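Local coordinates for nonribosomal peptide synthase (Streptomyces sp. MJ635-86F5, PDB 5JJP), which probably activates an aliphatic beta-amino acid by ATP-dependent adenylation, as an adenylation enzyme of the ANL superfamily, at residues A[72-77]-A[103-107]; A[402-406]-A[417-421]. One frame throughout, in Å; residues are numbered along the deposited sequence.

How the interactions relate
After strand 57-61 the chain runs through helix 62-77, strand 87-90 and helix 95-107, and interaction 1 closes this excursion by packing the C-terminal part of the first helix on that of the second, beside the mixed sheet that holds strands 87-90 and 159-162. Beyond the second mixed sheet the chain enters an antiparallel sheet at strand 363-367; there, some 300 residues after interaction 1, interaction 2 joins the end of helix 398-404 and strand 405-407 to strand 417-427, closing a short hairpin. The contacts follow in series, neither nested nor crossing. Their centres lie about 33 Å apart, interaction 1 among the helices beside the first mixed sheet, interaction 2 in the antiparallel sheet.

Interaction 1 (A[72-77]-A[103-107]); sequences YAAELD and ACFSL
Two alpha-helices pack side by side in the alpha/beta part of the adenylation fold, next to the mixed sheet that has 159-162 as one of its edge strands. Segments 72-77 and 103-107, helical through 72-76 and 103-106 (phi/psi near -60/-45), cross at -57° with their axes 9.1 Å apart at closest approach. Two alanines allow the backbones to come close where A73 faces A103, CA to CA 4.6 Å; CB of A103 lies 3.7 Å from N of A73 and 3.8 Å from CB of Y72. The Y72 ring (chi1 m) leads away from the crossing and touches V160, and its OH bonds to O of G156. L76, an mt rotamer, sets CD1 4.2 Å from CB of A103. L107, likewise mt, extends across the gap toward L76 and D77: its CD1 is 3.6 Å from CB of L76 and 3.4 Å from O of A73, an oxygen already taken by N of D77. D77 (chi1 t) holds its carboxylate at the margin, in a salt bridge with R171. S106 adopts p, which folds its hydroxyl back on its own helix; OG donates to O of A103 at 2.6 Å and rests 3.7 Å from CB of A73.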
loop_
_atom_site.group_PDB
_atom_site.type_symbol
_atom_site.label_atom_id
_atom_site.label_comp_id
_atom_site.label_asym_id
_atom_site.label_seq_id
_atom_site.Cartn_x
_atom_site.Cartn_y
_atom_site.Cartn_z
ATOM N N TYR A 72 12.573 -13.608 -11.934
ATOM C CA TYR A 72 13.325 -12.596 -11.250
ATOM C C TYR A 72 13.933 -13.167 -9.981
ATOM O O TYR A 72 15.061 -12.855 -9.631
ATOM C CB TYR A 72 12.429 -11.403 -10.917
ATOM C CG TYR A 72 12.154 -10.408 -12.039
ATOM C CD1 TYR A 72 12.596 -10.632 -13.364
ATOM C CD2 TYR A 72 11.433 -9.289 -11.793
ATOM C CE1 TYR A 72 12.340 -9.723 -14.386
ATOM C CE2 TYR A 72 11.144 -8.405 -12.805
ATOM C CZ TYR A 72 11.590 -8.620 -14.114
ATOM O OH TYR A 72 11.344 -7.662 -15.062
ATOM N N ALA A 73 13.116 -13.920 -9.239
ATOM C CA ALA A 73 13.521 -14.487 -7.933
ATOM C C ALA A 73 14.694 -15.414 -8.078
ATOM O O ALA A 73 15.645 -15.333 -7.307
ATOM C CB ALA A 73 12.358 -15.219 -7.272
ATOM N N ALA A 74 14.649 -16.285 -9.089
ATOM C CA ALA A 74 15.780 -17.183 -9.379
ATOM C C ALA A 74 17.098 -16.405 -9.611
ATOM O O ALA A 74 18.122 -16.736 -9.026
ATOM C CB ALA A 74 15.470 -18.061 -10.592
ATOM N N GLU A 75 17.050 -15.351 -10.432
ATOM C CA GLU A 75 18.248 -14.549 -10.717
ATOM C C GLU A 75 18.694 -13.738 -9.474
ATOM O O GLU A 75 19.875 -13.698 -9.165
ATOM C CB GLU A 75 18.008 -13.644 -11.909
ATOM C CG GLU A 75 17.944 -14.384 -13.231
ATOM C CD GLU A 75 17.372 -13.514 -14.362
ATOM O OE1 GLU A 75 18.165 -13.187 -15.306
ATOM O OE2 GLU A 75 16.135 -13.150 -14.318
ATOM N N LEU A 76 17.745 -13.167 -8.727
ATOM C CA LEU A 76 18.112 -12.445 -7.544
ATOM C C LEU A 76 18.725 -13.388 -6.518
ATOM O O LEU A 76 19.644 -12.984 -5.815
ATOM C CB LEU A 76 16.939 -11.690 -6.931
ATOM C CG LEU A 76 16.478 -10.484 -7.745
ATOM C CD1 LEU A 76 15.152 -9.979 -7.229
ATOM C CD2 LEU A 76 17.485 -9.378 -7.689
ATOM N N ASP A 77 18.226 -14.627 -6.445
ATOM C CA ASP A 77 18.701 -15.557 -5.436
ATOM C C ASP A 77 20.144 -15.975 -5.718
ATOM O O ASP A 77 20.853 -16.395 -4.785
ATOM C CB ASP A 77 17.813 -16.790 -5.349
ATOM C CG ASP A 77 18.039 -17.609 -4.077
ATOM O OD1 ASP A 77 18.195 -17.079 -2.990
ATOM O OD2 ASP A 77 18.021 -18.829 -4.159
ATOM N N ALA A 103 9.081 -10.888 -6.232
ATOM C CA ALA A 103 10.256 -11.723 -6.127
ATOM C C ALA A 103 10.935 -11.449 -4.764
ATOM O O ALA A 103 11.258 -12.380 -4.040
ATOM C CB ALA A 103 11.218 -11.447 -7.265
ATOM N N CYS A 104 11.076 -10.179 -4.392
ATOM C CA CYS A 104 11.659 -9.850 -3.084
ATOM C C CYS A 104 10.877 -10.489 -1.925
ATOM O O CYS A 104 11.491 -11.020 -0.995
ATOM C CB CYS A 104 11.736 -8.340 -2.869
ATOM S SG CYS A 104 12.892 -7.487 -3.995
ATOM N N PHE A 105 9.541 -10.392 -1.970
ATOM C CA PHE A 105 8.723 -11.049 -0.945
ATOM C C PHE A 105 9.081 -12.523 -0.824
ATOM O O PHE A 105 9.217 -13.019 0.314
ATOM C CB PHE A 105 7.234 -11.013 -1.256
ATOM C CG PHE A 105 6.570 -9.657 -1.117
ATOM C CD1 PHE A 105 7.013 -8.707 -0.211
ATOM C CD2 PHE A 105 5.421 -9.387 -1.859
ATOM C CE1 PHE A 105 6.332 -7.531 -0.039
ATOM C CE2 PHE A 105 4.753 -8.201 -1.706
ATOM C CZ PHE A 105 5.190 -7.268 -0.799
ATOM N N SER A 106 9.171 -13.222 -1.959
ATOM C CA SER A 106 9.394 -14.681 -1.982
ATOM C C SER A 106 10.752 -15.061 -1.385
ATOM O O SER A 106 10.885 -16.134 -0.771
ATOM C CB SER A 106 9.230 -15.278 -3.395
ATOM O OG SER A 106 10.296 -14.839 -4.231
ATOM N N LEU A 107 11.751 -14.206 -1.556
ATOM C CA LEU A 107 13.132 -14.428 -1.080
ATOM C C LEU A 107 13.324 -13.890 0.331
ATOM O O LEU A 107 14.335 -14.115 0.925
ATOM C CB LEU A 107 14.110 -13.718 -2.028
ATOM C CG LEU A 107 14.165 -14.296 -3.471
ATOM C CD1 LEU A 107 15.141 -13.586 -4.391
ATOM C CD2 LEU A 107 14.483 -15.791 -3.429
#

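Interaction 2 (A[402-406]-A[417-421]); sequences RAALV and VVFRT
Three backbone hydrogen bonds join the segments: N of R420 to O of A404 (2.9 Å), N of V406 to O of V418 (2.9 Å) and N of V418 to O of V406 (2.8 Å). A water donates to O of A403 at 2.8 Å and accepts from NH1 of R420 at 3.2 Å, while NH2 of R420 forms a salt bridge with E382. The chain leaves helical phi/psi at L405 (-100/101), where helix 398-404 passes directly into a strand. The resulting antiparallel hairpin pairs L405 with F419 (non-hydrogen-bonded, CA to CA 4.8 Å) and V406 with V418 (hydrogen-bonded, CA to CA 5.4 Å); strand 417-427 also pairs with strand 381-386, which attaches strand 405-407 to the antiparallel sheet. On one face F419 (chi1 t, chi2 49°) brings CE1 to 3.9 Å from CB of A404 and meets F391 edge-to-face; CD2 of L405 (mt) lies 4.2 Å from CB of F419. On the opposite face, CG2 of V406 (chi1 m) lies 4.3 Å from CG1 of V418.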
loop_
_atom_site.group_PDB
_atom_site.type_symbol
_atom_site.label_atom_id
_atom_site.label_comp_id
_atom_site.label_asym_id
_atom_site.label_seq_id
_atom_site.Cartn_x
_atom_site.Cartn_y
_atom_site.Cartn_z
ATOM N N ARG A 402 9.074 1.701 21.034
ATOM C CA ARG A 402 8.403 1.519 22.317
ATOM C C ARG A 402 7.457 2.649 22.693
ATOM O O ARG A 402 6.482 2.434 23.393
ATOM C CB ARG A 402 9.445 1.260 23.432
ATOM C CG ARG A 402 8.861 1.086 24.827
ATOM C CD ARG A 402 7.726 0.030 24.931
ATOM N NE ARG A 402 7.149 0.023 26.287
ATOM C CZ ARG A 402 6.158 0.822 26.711
ATOM N NH1 ARG A 402 5.571 1.710 25.900
ATOM N NH2 ARG A 402 5.721 0.705 27.963
ATOM N N ALA A 403 7.703 3.843 22.218
ATOM C CA ALA A 403 6.753 4.940 22.445
ATOM C C ALA A 403 5.498 4.785 21.582
ATOM O O ALA A 403 4.440 5.168 21.988
ATOM C CB ALA A 403 7.407 6.298 22.175
ATOM N N ALA A 404 5.622 4.181 20.408
ATOM C CA ALA A 404 4.474 4.020 19.482
ATOM C C ALA A 404 3.732 2.733 19.766
ATOM O O ALA A 404 2.516 2.741 19.809
ATOM C CB ALA A 404 4.942 4.057 18.057
ATOM N N LEU A 405 4.459 1.632 19.984
ATOM C CA LEU A 405 3.846 0.345 20.290
ATOM C C LEU A 405 3.880 0.027 21.781
ATOM O O LEU A 405 4.911 -0.428 22.298
ATOM C CB LEU A 405 4.545 -0.760 19.504
ATOM C CG LEU A 405 4.321 -0.703 17.986
ATOM C CD1 LEU A 405 5.233 -1.694 17.314
ATOM C CD2 LEU A 405 2.884 -1.035 17.617
ATOM N N VAL A 406 2.751 0.243 22.445
ATOM C CA VAL A 406 2.680 0.193 23.870
ATOM C C VAL A 406 1.818 -0.940 24.395
ATOM O O VAL A 406 0.901 -1.417 23.713
ATOM C CB VAL A 406 2.208 1.511 24.445
ATOM C CG1 VAL A 406 3.013 2.652 23.862
ATOM C CG2 VAL A 406 0.740 1.722 24.167
ATOM N N VAL A 417 0.199 -5.643 22.379
ATOM C CA VAL A 417 0.509 -4.229 22.178
ATOM C C VAL A 417 -0.496 -3.532 21.277
ATOM O O VAL A 417 -1.225 -4.153 20.516
ATOM C CB VAL A 417 1.912 -3.985 21.581
ATOM C CG1 VAL A 417 3.015 -4.392 22.572
ATOM C CG2 VAL A 417 2.063 -4.678 20.239
ATOM N N VAL A 418 -0.499 -2.219 21.380
ATOM C CA VAL A 418 -1.427 -1.380 20.683
ATOM C C VAL A 418 -0.612 -0.175 20.150
ATOM O O VAL A 418 0.478 0.076 20.653
ATOM C CB VAL A 418 -2.527 -1.046 21.724
ATOM C CG1 VAL A 418 -2.743 0.434 21.917
ATOM C CG2 VAL A 418 -3.807 -1.816 21.436
ATOM N N PHE A 419 -1.127 0.545 19.155
ATOM C CA PHE A 419 -0.386 1.621 18.472
ATOM C C PHE A 419 -0.955 2.996 18.816
ATOM O O PHE A 419 -2.129 3.279 18.538
ATOM C CB PHE A 419 -0.468 1.400 16.938
ATOM C CG PHE A 419 0.098 2.530 16.099
ATOM C CD1 PHE A 419 1.352 3.055 16.379
ATOM C CD2 PHE A 419 -0.620 3.044 15.042
ATOM C CE1 PHE A 419 1.870 4.075 15.602
ATOM C CE2 PHE A 419 -0.131 4.061 14.268
ATOM C CZ PHE A 419 1.129 4.579 14.539
ATOM N N ARG A 420 -0.140 3.829 19.453
ATOM C CA ARG A 420 -0.517 5.212 19.675
ATOM C C ARG A 420 -0.284 5.942 18.380
ATOM O O ARG A 420 0.863 6.154 18.015
ATOM C CB ARG A 420 0.322 5.874 20.755
ATOM C CG ARG A 420 0.152 5.285 22.155
ATOM C CD ARG A 420 0.976 6.080 23.142
ATOM N NE ARG A 420 0.536 7.481 23.195
ATOM C CZ ARG A 420 1.096 8.438 23.947
ATOM N NH1 ARG A 420 2.124 8.154 24.738
ATOM N NH2 ARG A 420 0.630 9.688 23.875
ATOM N N THR A 421 -1.378 6.361 17.739
ATOM C CA THR A 421 -1.348 6.912 16.389
ATOM C C THR A 421 -0.800 8.282 16.265
ATOM O O THR A 421 -0.473 8.689 15.194
ATOM C CB THR A 421 -2.775 7.025 15.784
ATOM O OG1 THR A 421 -3.593 7.869 16.600
ATOM C CG2 THR A 421 -3.432 5.660 15.698
HETATM O O HOH W 1 4.295 5.815 24.689
#